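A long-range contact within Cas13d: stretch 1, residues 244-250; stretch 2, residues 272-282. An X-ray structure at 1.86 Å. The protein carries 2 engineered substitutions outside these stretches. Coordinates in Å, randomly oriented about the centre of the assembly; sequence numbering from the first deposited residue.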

# COMPACT_ATOMS: atom_id res chain seq x y z
N LYS A 244 -28.05 -5.97 -5.60
CA LYS A 244 -27.03 -4.99 -5.16
C LYS A 244 -26.12 -4.63 -6.33
O LYS A 244 -25.73 -3.50 -6.42
N PHE A 245 -25.81 -5.59 -7.19
CA PHE A 245 -24.93 -5.37 -8.35
C PHE A 245 -25.57 -4.35 -9.29
O PHE A 245 -24.93 -3.43 -9.72
N ASN A 246 -26.86 -4.52 -9.56
CA ASN A 246 -27.59 -3.54 -10.41
C ASN A 246 -27.62 -2.19 -9.71
O ASN A 246 -27.50 -1.21 -10.37
N ASP A 247 -27.76 -2.17 -8.39
CA ASP A 247 -27.77 -0.90 -7.63
C ASP A 247 -26.44 -0.18 -7.86
O ASP A 247 -26.46 1.00 -8.12
N LEU A 248 -25.34 -0.90 -7.79
CA LEU A 248 -24.00 -0.31 -8.00
C LEU A 248 -23.88 0.21 -9.44
O LEU A 248 -23.33 1.26 -9.63
N LEU A 249 -24.38 -0.53 -10.41
CA LEU A 249 -24.30 -0.08 -11.82
C LEU A 249 -25.10 1.22 -12.00
O LEU A 249 -24.66 2.06 -12.75
N LYS A 250 -26.24 1.33 -11.34
CA LYS A 250 -27.14 2.51 -11.44
C LYS A 250 -26.48 3.77 -10.88
O LYS A 250 -26.81 4.85 -11.33
N ALA A 272 -21.22 -7.28 -21.96
CA ALA A 272 -19.77 -7.56 -21.88
C ALA A 272 -19.17 -6.73 -20.73
O ALA A 272 -18.39 -7.27 -19.98
N TYR A 273 -19.56 -5.47 -20.62
CA TYR A 273 -19.04 -4.61 -19.53
C TYR A 273 -19.47 -5.16 -18.17
O TYR A 273 -18.63 -5.34 -17.32
N LYS A 274 -20.74 -5.50 -18.01
CA LYS A 274 -21.25 -6.01 -16.71
C LYS A 274 -20.53 -7.31 -16.33
O LYS A 274 -20.23 -7.47 -15.17
N LYS A 275 -20.28 -8.17 -17.30
CA LYS A 275 -19.60 -9.46 -17.04
C LYS A 275 -18.19 -9.19 -16.49
O LYS A 275 -17.80 -9.83 -15.55
N ARG A 276 -17.48 -8.24 -17.09
CA ARG A 276 -16.12 -7.88 -16.62
C ARG A 276 -16.18 -7.35 -15.19
O ARG A 276 -15.38 -7.75 -14.40
N VAL A 277 -17.14 -6.48 -14.90
CA VAL A 277 -17.29 -5.92 -13.52
C VAL A 277 -17.62 -7.05 -12.55
O VAL A 277 -17.03 -7.10 -11.50
N TYR A 278 -18.50 -7.95 -12.96
CA TYR A 278 -18.87 -9.08 -12.08
C TYR A 278 -17.62 -9.92 -11.77
O TYR A 278 -17.41 -10.25 -10.63
N HIS A 279 -16.81 -10.20 -12.78
CA HIS A 279 -15.60 -11.03 -12.56
C HIS A 279 -14.66 -10.33 -11.57
O HIS A 279 -14.07 -11.01 -10.75
N MET A 280 -14.52 -9.02 -11.69
CA MET A 280 -13.62 -8.28 -10.78
C MET A 280 -14.15 -8.38 -9.35
O MET A 280 -13.39 -8.72 -8.48
N LEU A 281 -15.44 -8.15 -9.14
CA LEU A 281 -16.04 -8.19 -7.79
C LEU A 281 -15.98 -9.61 -7.22
O LEU A 281 -15.63 -9.76 -6.10
N ALA A 282 -16.30 -10.60 -8.03
CA ALA A 282 -16.27 -12.00 -7.57
C ALA A 282 -14.84 -12.38 -7.16
O ALA A 282 -14.69 -13.11 -6.22

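Residues 244-250 and 272-282 are both helical, and their axes approach to 11.9 Å with 116° between the N-to-C directions. At this separation the backbones stay well apart (the nearest CA pairs are Phe-245 with Tyr-278, 8.0 Å, and Leu-249 with Lys-274, 8.3 Å), so side chains must fill the gap. The two stretches together bury 328 Å² between them, without a hydrogen bond or salt bridge across the interface.

The apolar packing centres on Phe-245, whose CA-to-CB bond points toward the second helix. With chi1 in t, its ring enters a hole formed by Lys-274, Val-277, Tyr-278 and Leu-281, a knob-into-hole arrangement. Phe-245 CE1 lies 4.0 Å from Val-277 CG1, Phe-245 CZ 4.1 Å from Tyr-278 CB, and Phe-245 CD1 3.9 Å from Leu-281 CD1, the last meeting the ring edge. Val-277 (t) and Leu-281 (m, t) also point toward the first helix, whereas Tyr-278 (t) leaves sideways and its ring leads away, so that its CB lines the hole while its hydroxyl is hydrogen-bonded elsewhere in the structure. One turn along, Leu-248 (t, p) adds a looser contact, Leu-248 CD2 to Leu-281 CD1 at 4.3 Å. Leu-249 (m, t) extends the packing toward the start of the second stretch, where Leu-249 CD2 lies 4.0 Å from CE2 of Tyr-273 (t).

Lys-274 contributes through its backbone oxygen and its aliphatic chain. Phe-245 CZ approaches Lys-274 O to 3.4 Å, with the carbonyl oxygen near the ring plane at its edge; that oxygen already accepts the helical hydrogen bond from Tyr-278 N at 2.8 Å. Lys-274, m at chi1 and t at chi2, lays its methylene chain against Leu-249, bringing Lys-274 CD within 3.6 Å of Leu-249 CD1, while its NZ extends beyond this contact.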

# COMPACT_ATOMS: atom_id res chain seq x y z
CB LYS A 244 -26.28 -5.52 -3.94
CG LYS A 244 -27.06 -5.47 -2.64
CD LYS A 244 -27.13 -4.08 -2.10
CE LYS A 244 -27.65 -3.98 -0.69
NZ LYS A 244 -26.69 -3.28 0.21
CB PHE A 245 -24.71 -6.71 -9.06
CG PHE A 245 -23.91 -6.70 -10.34
CD1 PHE A 245 -22.54 -6.56 -10.32
CD2 PHE A 245 -24.52 -6.90 -11.56
CE1 PHE A 245 -21.81 -6.58 -11.49
CE2 PHE A 245 -23.79 -6.92 -12.73
CZ PHE A 245 -22.43 -6.77 -12.69
CB ASN A 246 -28.97 -4.05 -10.80
CG ASN A 246 -28.90 -5.17 -11.81
OD1 ASN A 246 -28.17 -5.07 -12.77
ND2 ASN A 246 -29.62 -6.23 -11.57
CB ASP A 247 -27.97 -1.15 -6.14
CG ASP A 247 -29.38 -1.52 -5.73
OD1 ASP A 247 -30.29 -1.21 -6.48
OD2 ASP A 247 -29.54 -2.12 -4.67
CB LEU A 248 -22.94 -1.36 -7.72
CG LEU A 248 -21.50 -0.88 -7.80
CD1 LEU A 248 -21.27 0.30 -6.88
CD2 LEU A 248 -20.54 -1.99 -7.46
CB LEU A 249 -24.82 -1.18 -12.74
CG LEU A 249 -23.99 -2.45 -12.79
CD1 LEU A 249 -24.72 -3.57 -13.49
CD2 LEU A 249 -22.64 -2.21 -13.43
CB LYS A 250 -28.53 2.15 -10.90
CG LYS A 250 -29.24 1.07 -11.69
CD LYS A 250 -30.69 0.81 -11.32
CE LYS A 250 -30.86 0.13 -9.99
NZ LYS A 250 -32.08 -0.70 -9.91
CB ALA A 272 -19.13 -7.25 -23.20
CB TYR A 273 -19.53 -3.18 -19.72
CG TYR A 273 -19.43 -2.31 -18.49
CD1 TYR A 273 -18.21 -1.80 -18.09
CD2 TYR A 273 -20.54 -2.02 -17.73
CE1 TYR A 273 -18.10 -1.00 -16.97
CE2 TYR A 273 -20.44 -1.24 -16.60
CZ TYR A 273 -19.22 -0.72 -16.22
OH TYR A 273 -19.12 0.04 -15.11
CB LYS A 274 -22.75 -6.23 -16.79
CG LYS A 274 -23.57 -4.98 -17.05
CD LYS A 274 -25.01 -5.18 -16.65
CE LYS A 274 -26.00 -4.98 -17.76
NZ LYS A 274 -27.36 -5.35 -17.33
CB LYS A 275 -19.56 -10.24 -18.35
CG LYS A 275 -18.96 -11.63 -18.27
CD LYS A 275 -18.98 -12.34 -19.59
CE LYS A 275 -18.91 -13.83 -19.45
NZ LYS A 275 -19.10 -14.52 -20.74
CB ARG A 276 -15.49 -6.85 -17.55
CG ARG A 276 -15.12 -7.39 -18.92
CD ARG A 276 -14.19 -6.48 -19.66
NE ARG A 276 -14.80 -5.21 -19.94
CZ ARG A 276 -15.43 -4.91 -21.07
NH1 ARG A 276 -15.64 -5.83 -21.98
NH2 ARG A 276 -15.85 -3.67 -21.27
CB VAL A 277 -18.34 -4.80 -13.48
CG1 VAL A 277 -18.58 -4.33 -12.06
CG2 VAL A 277 -17.95 -3.64 -14.35
CB TYR A 278 -19.87 -9.99 -12.79
CG TYR A 278 -20.05 -11.32 -12.11
CD1 TYR A 278 -20.58 -11.39 -10.84
CD2 TYR A 278 -19.66 -12.50 -12.71
CE1 TYR A 278 -20.73 -12.59 -10.19
CE2 TYR A 278 -19.81 -13.71 -12.07
CZ TYR A 278 -20.34 -13.76 -10.81
OH TYR A 278 -20.50 -14.93 -10.15
CB HIS A 279 -14.91 -11.27 -13.90
CG HIS A 279 -15.63 -12.25 -14.76
ND1 HIS A 279 -15.42 -12.35 -16.10
CD2 HIS A 279 -16.57 -13.16 -14.47
CE1 HIS A 279 -16.18 -13.28 -16.58
NE2 HIS A 279 -16.89 -13.78 -15.62
CB MET A 280 -13.53 -6.81 -11.21
CG MET A 280 -12.85 -6.63 -12.55
SD MET A 280 -12.89 -4.97 -13.26
CE MET A 280 -11.70 -4.13 -12.23
CB LEU A 281 -17.50 -7.74 -7.89
CG LEU A 281 -17.71 -6.33 -8.43
CD1 LEU A 281 -19.18 -5.98 -8.42
CD2 LEU A 281 -16.92 -5.33 -7.64
CB ALA A 282 -16.80 -12.89 -8.66